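Local atomic coordinates of tryptophanyl-tRNA synthetase (PDB entry 2EL7), a protein that probably catalyses the ATP-dependent attachment of L-tryptophan to tRNA(Trp), working as a homodimeric class I aminoacyl-tRNA synthetase. Residues 105-110 / 125-130; 99-104 / 159-164. All blocks are in the same frame, centred on the assembly; numbering follows the deposited sequence.

Contact 1 of 2, residues 105-110 / 125-130; sequences DLTRMT and GLLMYP
Leu127 meets Leu106 and Thr107, at the end of helix 103-107, through one methyl. Its CG is anti to the backbone N (chi1 178°), beside the carbonyl carbon. From there CD1 of Leu127 reaches CB of Leu106 at 3.6 Å. CD1 of Leu127 also lies against the backbone N of Thr107 and 3.9 Å from CG2 of Thr107. The side chains of Thr107 and Leu127 run side by side and point the same way. A water bridges the carbonyl oxygens of Leu127 and Leu106. It donates to Leu106 O at 3.0 Å and to Leu127 O at 2.9 Å. One water thus supplies a proton to each of two backbone acceptors that could not pair directly.

Met128 starts out away from the other segment, but its chain bends at chi2 and chi3. The side chains of Met128 and Leu106 cross at about a right angle, with SD and CE of Met128 both 3.9 Å from Leu106 CD1. Pro130 completes the contact at a kink in its helix. CB of Pro130 lies 4.0 Å from CE of Met109, and the two side chains slide past each other in opposite directions.

The contact joins the end of helix 103-107 to the first turns of helix 124-139. Leu157 of helix 153-169 touches both Leu106 and Pro130. Phe112 of helix 110-115 packs on Leu127, and Met128 meets Met128 of the second subunit.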
ATOM      1  N   ASP A 105       2.749  17.611  -2.621  1.00 20.32           N
ATOM      2  CA  ASP A 105       4.157  17.274  -2.434  1.00 31.33           C
ATOM      3  C   ASP A 105       4.591  16.107  -3.327  1.00 37.34           C
ATOM      4  O   ASP A 105       5.759  16.026  -3.722  1.00 41.97           O
ATOM      5  CB  ASP A 105       4.442  16.911  -0.973  1.00 30.65           C
ATOM      6  CG  ASP A 105       4.231  18.086  -0.030  1.00 42.65           C
ATOM      7  OD1 ASP A 105       4.065  17.833   1.188  1.00 37.29           O
ATOM      8  OD2 ASP A 105       4.237  19.254  -0.510  1.00 31.39           O
ATOM      9  N   LEU A 106       3.668  15.193  -3.641  1.00 33.44           N
ATOM     10  CA  LEU A 106       4.026  14.069  -4.501  1.00 27.01           C
ATOM     11  C   LEU A 106       4.013  14.483  -5.961  1.00 23.23           C
ATOM     12  O   LEU A 106       4.951  14.192  -6.700  1.00 26.01           O
ATOM     13  CB  LEU A 106       3.081  12.889  -4.283  1.00 22.29           C
ATOM     14  CG  LEU A 106       3.219  12.234  -2.914  1.00 22.26           C
ATOM     15  CD1 LEU A 106       2.109  11.249  -2.698  1.00 26.12           C
ATOM     16  CD2 LEU A 106       4.562  11.572  -2.819  1.00 19.55           C
ATOM     17  N   THR A 107       2.967  15.178  -6.380  1.00 21.26           N
ATOM     18  CA  THR A 107       2.891  15.607  -7.768  1.00 22.11           C
ATOM     19  C   THR A 107       4.084  16.495  -8.160  1.00 27.87           C
ATOM     20  O   THR A 107       4.460  16.557  -9.334  1.00 32.87           O
ATOM     21  CB  THR A 107       1.540  16.315  -8.048  1.00 22.64           C
ATOM     22  OG1 THR A 107       1.404  17.464  -7.210  1.00 47.56           O
ATOM     23  CG2 THR A 107       0.386  15.383  -7.719  1.00 16.78           C
ATOM     24  N   ARG A 108       4.723  17.131  -7.179  1.00 25.09           N
ATOM     25  CA  ARG A 108       5.873  17.983  -7.464  1.00 27.03           C
ATOM     26  C   ARG A 108       7.233  17.320  -7.316  1.00 31.57           C
ATOM     27  O   ARG A 108       8.256  17.990  -7.479  1.00 32.01           O
ATOM     28  CB  ARG A 108       5.859  19.231  -6.583  1.00 20.38           C
ATOM     29  CG  ARG A 108       4.708  20.126  -6.855  1.00 25.13           C
ATOM     30  CD  ARG A 108       4.711  21.331  -5.959  1.00 32.67           C
ATOM     31  NE  ARG A 108       3.326  21.665  -5.702  1.00 42.03           N
ATOM     32  CZ  ARG A 108       2.716  21.435  -4.554  1.00 40.57           C
ATOM     33  NH1 ARG A 108       1.436  21.749  -4.405  1.00 51.92           N
ATOM     34  NH2 ARG A 108       3.401  20.929  -3.541  1.00 51.65           N
ATOM     35  N   MET A 109       7.268  16.035  -6.974  1.00 31.65           N
ATOM     36  CA  MET A 109       8.558  15.362  -6.849  1.00 31.86           C
ATOM     37  C   MET A 109       9.130  15.367  -8.253  1.00 34.09           C
ATOM     38  O   MET A 109       8.419  15.088  -9.224  1.00 30.17           O
ATOM     39  CB  MET A 109       8.404  13.921  -6.368  1.00 29.36           C
ATOM     40  CG  MET A 109       7.797  13.798  -4.967  1.00 41.10           C
ATOM     41  SD  MET A 109       8.910  14.179  -3.614  1.00 37.31           S
ATOM     42  CE  MET A 109      10.120  12.794  -3.772  1.00 26.56           C
ATOM     43  N   THR A 110      10.409  15.702  -8.349  1.00 26.18           N
ATOM     44  CA  THR A 110      11.083  15.774  -9.616  1.00 27.26           C
ATOM     45  C   THR A 110      10.934  14.541 -10.492  1.00 29.34           C
ATOM     46  O   THR A 110      10.699  14.671 -11.686  1.00 35.28           O
ATOM     47  CB  THR A 110      12.571  16.025  -9.421  1.00 30.35           C
ATOM     48  OG1 THR A 110      12.746  17.171  -8.596  1.00 29.77           O
ATOM     49  CG2 THR A 110      13.256  16.266 -10.761  1.00 27.92           C
ATOM     50  N   GLY A 125       1.613   4.253  -9.519  1.00 31.45           N
ATOM     51  CA  GLY A 125       2.834   3.684  -8.982  1.00 30.63           C
ATOM     52  C   GLY A 125       3.963   4.698  -9.040  1.00 32.48           C
ATOM     53  O   GLY A 125       4.713   4.828  -8.072  1.00 42.95           O
ATOM     54  N   LEU A 126       4.102   5.411 -10.156  1.00 31.02           N
ATOM     55  CA  LEU A 126       5.139   6.442 -10.265  1.00 35.06           C
ATOM     56  C   LEU A 126       4.893   7.511  -9.182  1.00 35.19           C
ATOM     57  O   LEU A 126       5.821   7.893  -8.451  1.00 25.60           O
ATOM     58  CB  LEU A 126       5.119   7.148 -11.646  1.00 33.44           C
ATOM     59  CG  LEU A 126       5.553   6.491 -12.971  1.00 48.95           C
ATOM     60  CD1 LEU A 126       6.400   5.231 -12.690  1.00 33.95           C
ATOM     61  CD2 LEU A 126       4.303   6.159 -13.834  1.00 37.58           C
ATOM     62  N   LEU A 127       3.647   7.989  -9.080  1.00 18.66           N
ATOM     63  CA  LEU A 127       3.335   9.021  -8.096  1.00 28.80           C
ATOM     64  C   LEU A 127       3.552   8.586  -6.642  1.00 29.98           C
ATOM     65  O   LEU A 127       4.171   9.311  -5.863  1.00 29.57           O
ATOM     66  CB  LEU A 127       1.885   9.513  -8.246  1.00 24.31           C
ATOM     67  CG  LEU A 127       1.454  10.568  -7.202  1.00 28.20           C
ATOM     68  CD1 LEU A 127       2.091  11.903  -7.553  1.00 27.26           C
ATOM     69  CD2 LEU A 127      -0.063  10.722  -7.173  1.00 17.15           C
ATOM     70  N   MET A 128       3.047   7.402  -6.295  1.00 25.64           N
ATOM     71  CA  MET A 128       3.126   6.872  -4.932  1.00 24.89           C
ATOM     72  C   MET A 128       4.448   6.179  -4.518  1.00 26.24           C
ATOM     73  O   MET A 128       4.642   5.880  -3.335  1.00 21.45           O
ATOM     74  CB  MET A 128       1.955   5.900  -4.690  1.00 17.30           C
ATOM     75  CG  MET A 128       0.582   6.467  -4.996  1.00 19.33           C
ATOM     76  SD  MET A 128       0.339   8.047  -4.138  1.00 29.07           S
ATOM     77  CE  MET A 128       0.761   7.612  -2.492  1.00 26.26           C
ATOM     78  N   TYR A 129       5.361   5.939  -5.452  1.00 16.56           N
ATOM     79  CA  TYR A 129       6.598   5.250  -5.071  1.00 18.32           C
ATOM     80  C   TYR A 129       7.376   5.889  -3.928  1.00 22.07           C
ATOM     81  O   TYR A 129       7.880   5.192  -3.043  1.00 27.80           O
ATOM     82  CB  TYR A 129       7.524   5.088  -6.272  1.00 22.16           C
ATOM     83  CG  TYR A 129       8.715   4.196  -5.998  1.00 25.77           C
ATOM     84  CD1 TYR A 129       8.543   2.867  -5.633  1.00 15.32           C
ATOM     85  CD2 TYR A 129      10.031   4.697  -6.086  1.00 19.43           C
ATOM     86  CE1 TYR A 129       9.653   2.050  -5.357  1.00 22.07           C
ATOM     87  CE2 TYR A 129      11.131   3.894  -5.818  1.00 14.54           C
ATOM     88  CZ  TYR A 129      10.939   2.574  -5.453  1.00 20.05           C
ATOM     89  OH  TYR A 129      12.038   1.780  -5.177  1.00 25.60           O
ATOM     90  N   PRO A 130       7.495   7.226  -3.917  1.00 27.65           N
ATOM     91  CA  PRO A 130       8.254   7.803  -2.797  1.00 22.91           C
ATOM     92  C   PRO A 130       7.671   7.467  -1.420  1.00 19.63           C
ATOM     93  O   PRO A 130       8.414   7.342  -0.437  1.00 20.37           O
ATOM     94  CB  PRO A 130       8.242   9.294  -3.107  1.00 15.52           C
ATOM     95  CG  PRO A 130       8.245   9.297  -4.647  1.00 22.22           C
ATOM     96  CD  PRO A 130       7.213   8.237  -4.957  1.00 22.71           C
TER
HETATM   97  O   HOH W   1       5.898  11.344  -6.907  1.00 25.48           O

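Contact 2 of 2, residues 99-104 / 159-164; sequences TLTPLG and REIARR
Arg164 reaches from helix 153-169 to the loop at Leu100 and meets Pro102 tip to tip. Its CG is anti to the backbone N (chi1 -167°), which starts the chain toward the loop. CG and CD of Pro102 lie over one face of the Arg164 guanidinium, CG 4.0 Å above the plane and offset toward its rim. Glu160 O lies over the opposite face, also toward the rim. NH2 of Arg164 donates to Leu100 O at 2.8 Å, but the bond is weak, with an N-H...O angle of 125°. That carbonyl approaches the guanidinium obliquely. CD of Arg164 also comes within 3.2 Å of Leu100 O. An alanine in place of Arg164 would probably leave Leu100 O without this donor and open a gap beside Pro102.

Thr101 and Ile161 cross obliquely, with Ile161 CD1 3.5 Å from Thr101 OG1. The hydroxyl has its polar partner elsewhere, in Phe97 O. Trp123 of the second subunit packs on both Pro102 and Arg164, while OG of Ser124 of that subunit is hydrogen-bonded to Thr101 O. The arrangement is a helix-to-loop contact at the dimer interface of this class I synthetase, joining helix 153-169 to the link between helices 89-99 and 103-107.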
ATOM      1  N   THR A  99      -1.869   8.240   3.843  1.00 20.22           N
ATOM      2  CA  THR A  99      -2.905   9.121   4.410  1.00 24.64           C
ATOM      3  C   THR A  99      -2.324  10.389   5.035  1.00 32.23           C
ATOM      4  O   THR A  99      -3.039  11.379   5.225  1.00 23.39           O
ATOM      5  CB  THR A  99      -3.795   8.420   5.515  1.00 21.49           C
ATOM      6  OG1 THR A  99      -2.993   8.096   6.664  1.00 26.39           O
ATOM      7  CG2 THR A  99      -4.450   7.126   4.979  1.00 18.39           C
ATOM      8  N   LEU A 100      -1.032  10.363   5.352  1.00 22.54           N
ATOM      9  CA  LEU A 100      -0.406  11.523   5.979  1.00 27.44           C
ATOM     10  C   LEU A 100       0.459  12.321   5.011  1.00 25.83           C
ATOM     11  O   LEU A 100       1.324  13.065   5.463  1.00 21.43           O
ATOM     12  CB  LEU A 100       0.477  11.086   7.146  1.00 28.20           C
ATOM     13  CG  LEU A 100      -0.111  10.219   8.257  1.00 30.43           C
ATOM     14  CD1 LEU A 100       1.029   9.726   9.141  1.00 30.24           C
ATOM     15  CD2 LEU A 100      -1.124  11.012   9.055  1.00 30.91           C
ATOM     16  N   THR A 101       0.235  12.159   3.704  1.00 17.93           N
ATOM     17  CA  THR A 101       1.017  12.860   2.686  1.00 19.38           C
ATOM     18  C   THR A 101       0.183  13.745   1.759  1.00 25.86           C
ATOM     19  O   THR A 101      -0.715  13.274   1.062  1.00 30.52           O
ATOM     20  CB  THR A 101       1.822  11.857   1.813  1.00 23.82           C
ATOM     21  OG1 THR A 101       2.610  11.018   2.666  1.00 26.89           O
ATOM     22  CG2 THR A 101       2.779  12.593   0.848  1.00 19.14           C
ATOM     23  N   PRO A 102       0.465  15.056   1.748  1.00 34.72           N
ATOM     24  CA  PRO A 102      -0.277  15.989   0.881  1.00 26.28           C
ATOM     25  C   PRO A 102      -0.025  15.603  -0.584  1.00 29.48           C
ATOM     26  O   PRO A 102       1.125  15.400  -0.985  1.00 30.58           O
ATOM     27  CB  PRO A 102       0.346  17.350   1.207  1.00 15.71           C
ATOM     28  CG  PRO A 102       0.876  17.178   2.606  1.00 28.43           C
ATOM     29  CD  PRO A 102       1.447  15.771   2.591  1.00 27.20           C
ATOM     30  N   LEU A 103      -1.086  15.516  -1.378  1.00 25.99           N
ATOM     31  CA  LEU A 103      -0.964  15.151  -2.783  1.00 24.53           C
ATOM     32  C   LEU A 103       0.055  16.021  -3.524  1.00 26.28           C
ATOM     33  O   LEU A 103       0.902  15.505  -4.274  1.00 26.25           O
ATOM     34  CB  LEU A 103      -2.321  15.289  -3.469  1.00 27.15           C
ATOM     35  CG  LEU A 103      -2.745  14.247  -4.503  1.00 33.14           C
ATOM     36  CD1 LEU A 103      -3.718  14.885  -5.456  1.00 22.53           C
ATOM     37  CD2 LEU A 103      -1.573  13.708  -5.255  1.00 27.90           C
ATOM     38  N   GLY A 104      -0.052  17.341  -3.316  1.00 26.39           N
ATOM     39  CA  GLY A 104       0.829  18.310  -3.951  1.00 14.81           C
ATOM     40  C   GLY A 104       2.310  18.007  -3.807  1.00 22.88           C
ATOM     41  O   GLY A 104       3.064  18.147  -4.764  1.00 24.42           O
ATOM     42  N   ARG A 159      11.502  12.566   5.950  1.00 16.05           N
ATOM     43  CA  ARG A 159      11.629  13.298   7.219  1.00 23.20           C
ATOM     44  C   ARG A 159      10.336  14.062   7.479  1.00 23.73           C
ATOM     45  O   ARG A 159       9.849  14.100   8.601  1.00 33.89           O
ATOM     46  CB  ARG A 159      12.813  14.290   7.224  1.00 15.39           C
ATOM     47  CG  ARG A 159      14.206  13.675   7.111  1.00 30.63           C
ATOM     48  CD  ARG A 159      15.308  14.703   7.455  1.00 42.23           C
ATOM     49  NE  ARG A 159      15.398  15.760   6.461  1.00 36.97           N
ATOM     50  CZ  ARG A 159      16.237  15.755   5.432  1.00 50.10           C
ATOM     51  NH1 ARG A 159      16.229  16.769   4.570  1.00 58.30           N
ATOM     52  NH2 ARG A 159      17.104  14.758   5.274  1.00 53.05           N
ATOM     53  N   GLU A 160       9.773  14.667   6.445  1.00 25.09           N
ATOM     54  CA  GLU A 160       8.529  15.394   6.621  1.00 33.87           C
ATOM     55  C   GLU A 160       7.456  14.468   7.191  1.00 29.52           C
ATOM     56  O   GLU A 160       6.734  14.855   8.099  1.00 32.92           O
ATOM     57  CB  GLU A 160       8.067  16.017   5.286  1.00 35.98           C
ATOM     58  CG  GLU A 160       8.666  17.420   5.030  1.00 47.93           C
ATOM     59  CD  GLU A 160       8.515  17.907   3.585  1.00 52.25           C
ATOM     60  OE1 GLU A 160       9.160  18.917   3.218  1.00 63.05           O
ATOM     61  OE2 GLU A 160       7.758  17.282   2.812  1.00 63.04           O
ATOM     62  N   ILE A 161       7.375  13.250   6.657  1.00 25.39           N
ATOM     63  CA  ILE A 161       6.404  12.258   7.096  1.00 23.91           C
ATOM     64  C   ILE A 161       6.689  11.812   8.525  1.00 28.54           C
ATOM     65  O   ILE A 161       5.773  11.586   9.306  1.00 31.02           O
ATOM     66  CB  ILE A 161       6.398  11.006   6.131  1.00 30.33           C
ATOM     67  CG1 ILE A 161       5.801  11.402   4.771  1.00 24.15           C
ATOM     68  CG2 ILE A 161       5.583   9.862   6.725  1.00 23.37           C
ATOM     69  CD1 ILE A 161       5.851  10.322   3.759  1.00 13.88           C
ATOM     70  N   ALA A 162       7.961  11.702   8.877  1.00 23.97           N
ATOM     71  CA  ALA A 162       8.308  11.289  10.217  1.00 19.91           C
ATOM     72  C   ALA A 162       7.861  12.354  11.204  1.00 28.54           C
ATOM     73  O   ALA A 162       7.256  12.048  12.241  1.00 31.51           O
ATOM     74  CB  ALA A 162       9.796  11.065  10.322  1.00 20.36           C
ATOM     75  N   ARG A 163       8.159  13.610  10.886  1.00 26.49           N
ATOM     76  CA  ARG A 163       7.769  14.703  11.758  1.00 23.19           C
ATOM     77  C   ARG A 163       6.262  14.743  11.911  1.00 22.58           C
ATOM     78  O   ARG A 163       5.758  14.870  13.030  1.00 27.06           O
ATOM     79  CB  ARG A 163       8.272  16.048  11.225  1.00 22.93           C
ATOM     80  CG  ARG A 163       9.791  16.207  11.303  1.00 31.65           C
ATOM     81  CD  ARG A 163      10.202  17.671  11.250  1.00 30.56           C
ATOM     82  NE  ARG A 163       9.919  18.263   9.962  1.00 34.38           N
ATOM     83  CZ  ARG A 163      10.726  18.162   8.915  1.00 42.19           C
ATOM     84  NH1 ARG A 163      11.865  17.493   9.033  1.00 35.16           N
ATOM     85  NH2 ARG A 163      10.388  18.713   7.749  1.00 39.02           N
ATOM     86  N   ARG A 164       5.541  14.609  10.800  1.00 15.38           N
ATOM     87  CA  ARG A 164       4.086  14.648  10.856  1.00 18.50           C
ATOM     88  C   ARG A 164       3.557  13.525  11.727  1.00 26.71           C
ATOM     89  O   ARG A 164       2.651  13.746  12.534  1.00 29.87           O
ATOM     90  CB  ARG A 164       3.495  14.552   9.449  1.00 20.45           C
ATOM     91  CG  ARG A 164       2.030  14.889   9.390  1.00 25.21           C
ATOM     92  CD  ARG A 164       1.573  15.097   7.931  1.00 47.38           C
ATOM     93  NE  ARG A 164       2.205  16.234   7.243  1.00 36.20           N
ATOM     94  CZ  ARG A 164       3.053  16.130   6.223  1.00 37.78           C
ATOM     95  NH1 ARG A 164       3.564  17.232   5.671  1.00 33.52           N
ATOM     96  NH2 ARG A 164       3.399  14.933   5.753  1.00 32.52           N
TER

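In the fold
The centres of contacts 1 and 2 are 12 Å apart. Along the chain the order is 99-104, 105-110, 125-130, 159-164, so both segments of contact 1 fall between the two segments of contact 2 in the sequence. Both use helix 103-107. Contact 1 joins it to helix 124-139, and contact 2 ties the loop before it to helix 153-169. They also touch directly: Leu106 CG lies 3.8 Å from Thr101 CG2, and Leu127 CD2 lies 3.9 Å from Leu103 CD2. Both contacts touch the second subunit. Together they set helix 103-107 against two longer helices of this class I synthetase, 124-139 and 153-169, at the homodimer interface.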